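Local coordinates for protein soluble lytic murein transglycosylase (PDB 5OHU) that turns over bacterial cell-wall peptidoglycan, both exolytically and endolytically, as a lytic transglycosylase, at residues 183-188 and 212-217; 208-213 and 234-239. All blocks are in the same frame, centred on the assembly; numbering follows the deposited sequence. Where two conformers were deposited one is given.

How the interactions relate
Helix 208-219 is common to both contacts: its residues 212-217 lean on helix 178-190 in interaction 1, and its first turns, 208-213, meet the start of helix 235-251 in interaction 2. Ala212 and Leu213 belong to both segments, and the two centres are about 8 Å apart. Three helices thus come together; a salt bridge from Lys186 NZ to Asp239 OD1 (3.1 Å) ties helix 178-190 to helix 235-251. Packing adds to it, with Leu185 CD2 4.0 Å from Gly211 CA. Phosphate ions, probably from the crystallisation liquor, lie near helix 178-190: one is held by Arg184, another by Lys186.

Interaction 1. Residues 183-188 and 212-217; sequences KRLKLA and ALMVSV. With PO4 (phosphate ion), chain B.
Met214 reaches toward helix 178-190 and sets its sulfur against the backbone of Lys186, SD lying 3.7 Å from Lys186 CA. The contacts of the sulfur refer to one of two deposited conformers and are tentative to that extent. Leu185 slides past Met214 in the opposite direction, its CG 4.2 Å from Met214 SD, while its CD1 reaches CG2 of Val215 (4.1 Å) with the two side chains crossing at about a right angle. No hydrogen bond joins the segments. Lys186 gives its CB to the sulfur, but its ammonium end leads away to Asp239 and a second phosphate.

Arg184, on the same helix, faces elsewhere. From CB its CG lies anti to the backbone N (chi1 -167°), and the run through CD to NE is fully extended, the side chain packing on Leu196 and Leu200 of helix 194-201. NE then donates to Val155 O, and Trp153 makes a cation-pi contact with the group. At the end, NH1 binds O3 of the phosphate at 2.8 Å and NH2 binds O2 at 2.8 Å, both nearly straight, with phosphorus in the guanidinium plane at its edge. NH2 also serves Lys157 O, and Gln159 N gives the anion another bond.

The segment axes lie 10.2 Å apart and only 13° from parallel, with helix 194-201 intervening in sequence, as expected in the alpha-superhelix of Slt-type transglycosylases.

Interaction 2. Residues 208-213 and 234-239; sequences GNQGAL and DHATAD
Gln210 gives the largest share of this contact by laying its aliphatic carbons over the methyl of Ala236. Its CG comes within 3.8 Å of Ala236 CB, and its own CB within 4.0 Å of the same methyl. With CG anti to the carbonyl carbon (chi1 -66°), the chain bends at chi2 (95°), which turns the amide toward Asp234. The two polar groups come from opposite directions, their planes 51° apart, but NE2 stops 3.7 Å from Asp234 OD2, too far for a hydrogen bond.

Asp234 spends OD1 on its own helix. As the N-cap of helix 235-251 it takes Thr237 N on OD1 at 2.6 Å, and Thr237 OG1 donates to that oxygen as well (2.8 Å), arriving on the syn side and tilted out of the carboxylate plane. OD2 is held by Gln232, just before it. Trp182 of helix 178-190 touches both Gln210 and Ala236, extending the apolar patch.

Across the helices, then, cohesion comes from carbon packing, whereas the polar bonds are spent within the N-terminal end of helix 235-251 and the residues just before it. The carboxylate is probably stabilised by the helix start it caps, without relying on Gln210.

Interaction 1. Residues 183-188 and 212-217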
loop_
_atom_site.group_PDB
_atom_site.type_symbol
_atom_site.label_atom_id
_atom_site.label_comp_id
_atom_site.label_asym_id
_atom_site.label_seq_id
_atom_site.Cartn_x
_atom_site.Cartn_y
_atom_site.Cartn_z
ATOM N N LYS A 183 4.239 0.711 28.798
ATOM C CA LYS A 183 3.713 0.237 27.521
ATOM C C LYS A 183 3.958 1.240 26.410
ATOM O O LYS A 183 4.336 0.866 25.291
ATOM C CB LYS A 183 2.209 -0.006 27.578
ATOM C CG LYS A 183 1.667 -1.338 27.991
ATOM C CD LYS A 183 1.465 -1.382 29.446
ATOM C CE LYS A 183 0.589 -2.561 29.837
ATOM N NZ LYS A 183 1.020 -3.770 29.059
ATOM N N ARG A 184 3.688 2.517 26.671
ATOM C CA ARG A 184 3.837 3.480 25.594
ATOM C C ARG A 184 5.306 3.668 25.245
ATOM O O ARG A 184 5.659 3.843 24.073
ATOM C CB ARG A 184 3.191 4.817 25.962
ATOM C CG ARG A 184 3.058 5.713 24.736
ATOM C CD ARG A 184 2.658 7.125 25.073
ATOM N NE ARG A 184 2.536 7.906 23.858
ATOM C CZ ARG A 184 2.322 9.220 23.815
ATOM N NH1 ARG A 184 2.196 9.927 24.933
ATOM N NH2 ARG A 184 2.233 9.824 22.645
ATOM N N LEU A 185 6.174 3.642 26.252
ATOM C CA LEU A 185 7.610 3.668 26.002
ATOM C C LEU A 185 8.004 2.577 25.019
ATOM O O LEU A 185 8.709 2.831 24.040
ATOM C CB LEU A 185 8.344 3.524 27.334
ATOM C CG LEU A 185 9.862 3.386 27.487
ATOM C CD1 LEU A 185 10.626 4.062 26.404
ATOM C CD2 LEU A 185 10.238 3.997 28.837
ATOM N N LYS A 186 7.514 1.359 25.242
ATOM C CA LYS A 186 7.832 0.251 24.353
ATOM C C LYS A 186 7.369 0.548 22.926
ATOM O O LYS A 186 8.129 0.370 21.959
ATOM C CB LYS A 186 7.189 -1.015 24.916
ATOM C CG LYS A 186 7.547 -2.313 24.235
ATOM C CD LYS A 186 6.973 -3.499 25.020
ATOM C CE LYS A 186 6.513 -4.620 24.096
ATOM N NZ LYS A 186 6.069 -5.826 24.848
ATOM N N LEU A 187 6.137 1.060 22.786
ATOM C CA LEU A 187 5.609 1.407 21.470
ATOM C C LEU A 187 6.428 2.505 20.815
ATOM O O LEU A 187 6.641 2.486 19.596
ATOM C CB LEU A 187 4.154 1.852 21.596
ATOM C CG LEU A 187 3.227 0.754 22.090
ATOM C CD1 LEU A 187 1.835 1.302 22.405
ATOM C CD2 LEU A 187 3.161 -0.323 21.021
ATOM N N ALA A 188 6.864 3.492 21.603
ATOM C CA ALA A 188 7.676 4.564 21.044
ATOM C C ALA A 188 9.027 4.029 20.591
ATOM O O ALA A 188 9.556 4.446 19.551
ATOM C CB ALA A 188 7.851 5.684 22.073
ATOM N N ALA A 212 15.664 3.603 30.188
ATOM C CA ALA A 212 16.817 4.063 29.428
ATOM C C ALA A 212 17.469 2.902 28.687
ATOM O O ALA A 212 17.956 3.058 27.559
ATOM C CB ALA A 212 17.816 4.741 30.370
ATOM N N LEU A 213 17.466 1.726 29.308
ATOM C CA LEU A 213 18.026 0.544 28.674
ATOM C C LEU A 213 17.207 0.152 27.464
ATOM O O LEU A 213 17.755 -0.268 26.434
ATOM C CB LEU A 213 18.073 -0.597 29.687
ATOM C CG LEU A 213 19.195 -1.612 29.604
ATOM C CD1 LEU A 213 20.529 -0.878 29.383
ATOM C CD2 LEU A 213 19.223 -2.424 30.912
ATOM N N MET A 214 15.883 0.272 27.572
ATOM C CA MET A 214 15.041 -0.006 26.420
ATOM C C MET A 214 15.420 0.886 25.245
ATOM O O MET A 214 15.578 0.404 24.120
ATOM C CB MET A 214 13.569 0.165 26.780
ATOM C CG MET A 214 12.640 -0.056 25.599
ATOM S SD MET A 214 10.959 -0.419 26.128
ATOM C CE MET A 214 11.119 -2.137 26.605
ATOM N N VAL A 215 15.594 2.186 25.495
ATOM C CA VAL A 215 15.916 3.099 24.399
ATOM C C VAL A 215 17.267 2.739 23.781
ATOM O O VAL A 215 17.405 2.660 22.557
ATOM C CB VAL A 215 15.875 4.564 24.883
ATOM C CG1 VAL A 215 16.327 5.514 23.756
ATOM C CG2 VAL A 215 14.463 4.931 25.390
ATOM N N SER A 216 18.281 2.517 24.621
ATOM C CA SER A 216 19.613 2.162 24.130
ATOM C C SER A 216 19.592 0.880 23.304
ATOM O O SER A 216 20.230 0.800 22.250
ATOM C CB SER A 216 20.573 2.010 25.303
ATOM O OG SER A 216 21.878 1.709 24.824
ATOM N N VAL A 217 18.861 -0.130 23.769
ATOM C CA VAL A 217 18.785 -1.391 23.045
ATOM C C VAL A 217 18.008 -1.216 21.748
ATOM O O VAL A 217 18.339 -1.826 20.727
ATOM C CB VAL A 217 18.164 -2.474 23.951
ATOM C CG1 VAL A 217 17.730 -3.696 23.153
ATOM C CG2 VAL A 217 19.145 -2.856 25.054
HETATM P P PO4 B . 1.984 13.538 23.762
HETATM O O1 PO4 B . 3.137 14.505 23.740
HETATM O O2 PO4 B . 2.047 12.655 22.544
HETATM O O3 PO4 B . 2.057 12.723 25.031
HETATM O O4 PO4 B . 0.679 14.296 23.745
#

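Interaction 2. Residues 208-213 and 234-239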
loop_
_atom_site.group_PDB
_atom_site.type_symbol
_atom_site.label_atom_id
_atom_site.label_comp_id
_atom_site.label_asym_id
_atom_site.label_seq_id
_atom_site.Cartn_x
_atom_site.Cartn_y
_atom_site.Cartn_z
ATOM N N GLY A 208 12.984 3.791 35.654
ATOM C CA GLY A 208 13.758 4.687 34.805
ATOM C C GLY A 208 15.038 4.077 34.253
ATOM O O GLY A 208 15.459 4.421 33.145
ATOM N N ASN A 209 15.678 3.179 35.013
ATOM C CA ASN A 209 16.890 2.519 34.535
ATOM C C ASN A 209 16.588 1.617 33.350
ATOM O O ASN A 209 17.194 1.747 32.282
ATOM C CB ASN A 209 17.535 1.696 35.654
ATOM C CG ASN A 209 18.284 2.549 36.654
ATOM O OD1 ASN A 209 18.570 3.723 36.405
ATOM N ND2 ASN A 209 18.605 1.957 37.801
ATOM N N GLN A 210 15.664 0.672 33.537
ATOM C CA GLN A 210 15.286 -0.216 32.452
ATOM C C GLN A 210 14.730 0.558 31.265
ATOM O O GLN A 210 14.904 0.135 30.118
ATOM C CB GLN A 210 14.265 -1.242 32.943
ATOM C CG GLN A 210 14.797 -2.218 33.963
ATOM C CD GLN A 210 14.504 -1.780 35.384
ATOM O OE1 GLN A 210 14.520 -0.586 35.699
ATOM N NE2 GLN A 210 14.213 -2.749 36.252
ATOM N N GLY A 211 14.073 1.694 31.518
ATOM C CA GLY A 211 13.527 2.489 30.428
ATOM C C GLY A 211 14.616 3.088 29.560
ATOM O O GLY A 211 14.533 3.072 28.331
ATOM N N ALA A 212 15.664 3.603 30.188
ATOM C CA ALA A 212 16.817 4.063 29.428
ATOM C C ALA A 212 17.469 2.902 28.687
ATOM O O ALA A 212 17.956 3.058 27.559
ATOM C CB ALA A 212 17.816 4.741 30.370
ATOM N N LEU A 213 17.466 1.726 29.308
ATOM C CA LEU A 213 18.026 0.544 28.674
ATOM C C LEU A 213 17.207 0.152 27.464
ATOM O O LEU A 213 17.755 -0.268 26.434
ATOM C CB LEU A 213 18.073 -0.597 29.687
ATOM C CG LEU A 213 19.195 -1.612 29.604
ATOM C CD1 LEU A 213 20.529 -0.878 29.383
ATOM C CD2 LEU A 213 19.223 -2.424 30.912
ATOM N N ASP A 234 13.398 -10.034 35.753
ATOM C CA ASP A 234 12.146 -9.306 35.909
ATOM C C ASP A 234 11.521 -9.073 34.538
ATOM O O ASP A 234 12.172 -9.226 33.500
ATOM C CB ASP A 234 12.346 -7.979 36.669
ATOM C CG ASP A 234 13.328 -7.033 35.985
ATOM O OD1 ASP A 234 13.243 -6.831 34.756
ATOM O OD2 ASP A 234 14.186 -6.473 36.691
ATOM N N HIS A 235 10.236 -8.697 34.540
ATOM C CA HIS A 235 9.514 -8.510 33.289
ATOM C C HIS A 235 10.062 -7.329 32.497
ATOM O O HIS A 235 10.036 -7.339 31.263
ATOM C CB HIS A 235 8.023 -8.331 33.584
ATOM C CG HIS A 235 7.404 -9.494 34.307
ATOM N ND1 HIS A 235 6.299 -9.363 35.122
ATOM C CD2 HIS A 235 7.732 -10.807 34.328
ATOM C CE1 HIS A 235 5.977 -10.545 35.618
ATOM N NE2 HIS A 235 6.832 -11.438 35.153
ATOM N N ALA A 236 10.540 -6.297 33.191
ATOM C CA ALA A 236 11.101 -5.149 32.497
ATOM C C ALA A 236 12.289 -5.572 31.641
ATOM O O ALA A 236 12.361 -5.253 30.448
ATOM C CB ALA A 236 11.514 -4.073 33.505
ATOM N N THR A 237 13.217 -6.322 32.232
ATOM C CA THR A 237 14.379 -6.779 31.486
ATOM C C THR A 237 13.965 -7.695 30.335
ATOM O O THR A 237 14.521 -7.610 29.232
ATOM C CB THR A 237 15.353 -7.455 32.448
ATOM O OG1 THR A 237 15.723 -6.504 33.465
ATOM C CG2 THR A 237 16.608 -7.928 31.731
ATOM N N ALA A 238 12.948 -8.532 30.550
ATOM C CA ALA A 238 12.446 -9.366 29.464
ATOM C C ALA A 238 11.836 -8.532 28.351
ATOM O O ALA A 238 11.969 -8.886 27.176
ATOM C CB ALA A 238 11.409 -10.366 29.987
ATOM N N ASP A 239 11.153 -7.437 28.697
ATOM C CA ASP A 239 10.638 -6.526 27.678
ATOM C C ASP A 239 11.773 -5.855 26.916
ATOM O O ASP A 239 11.731 -5.751 25.685
ATOM C CB ASP A 239 9.743 -5.471 28.329
ATOM C CG ASP A 239 8.281 -5.855 28.310
ATOM O OD1 ASP A 239 7.844 -6.507 27.341
ATOM O OD2 ASP A 239 7.572 -5.508 29.275
#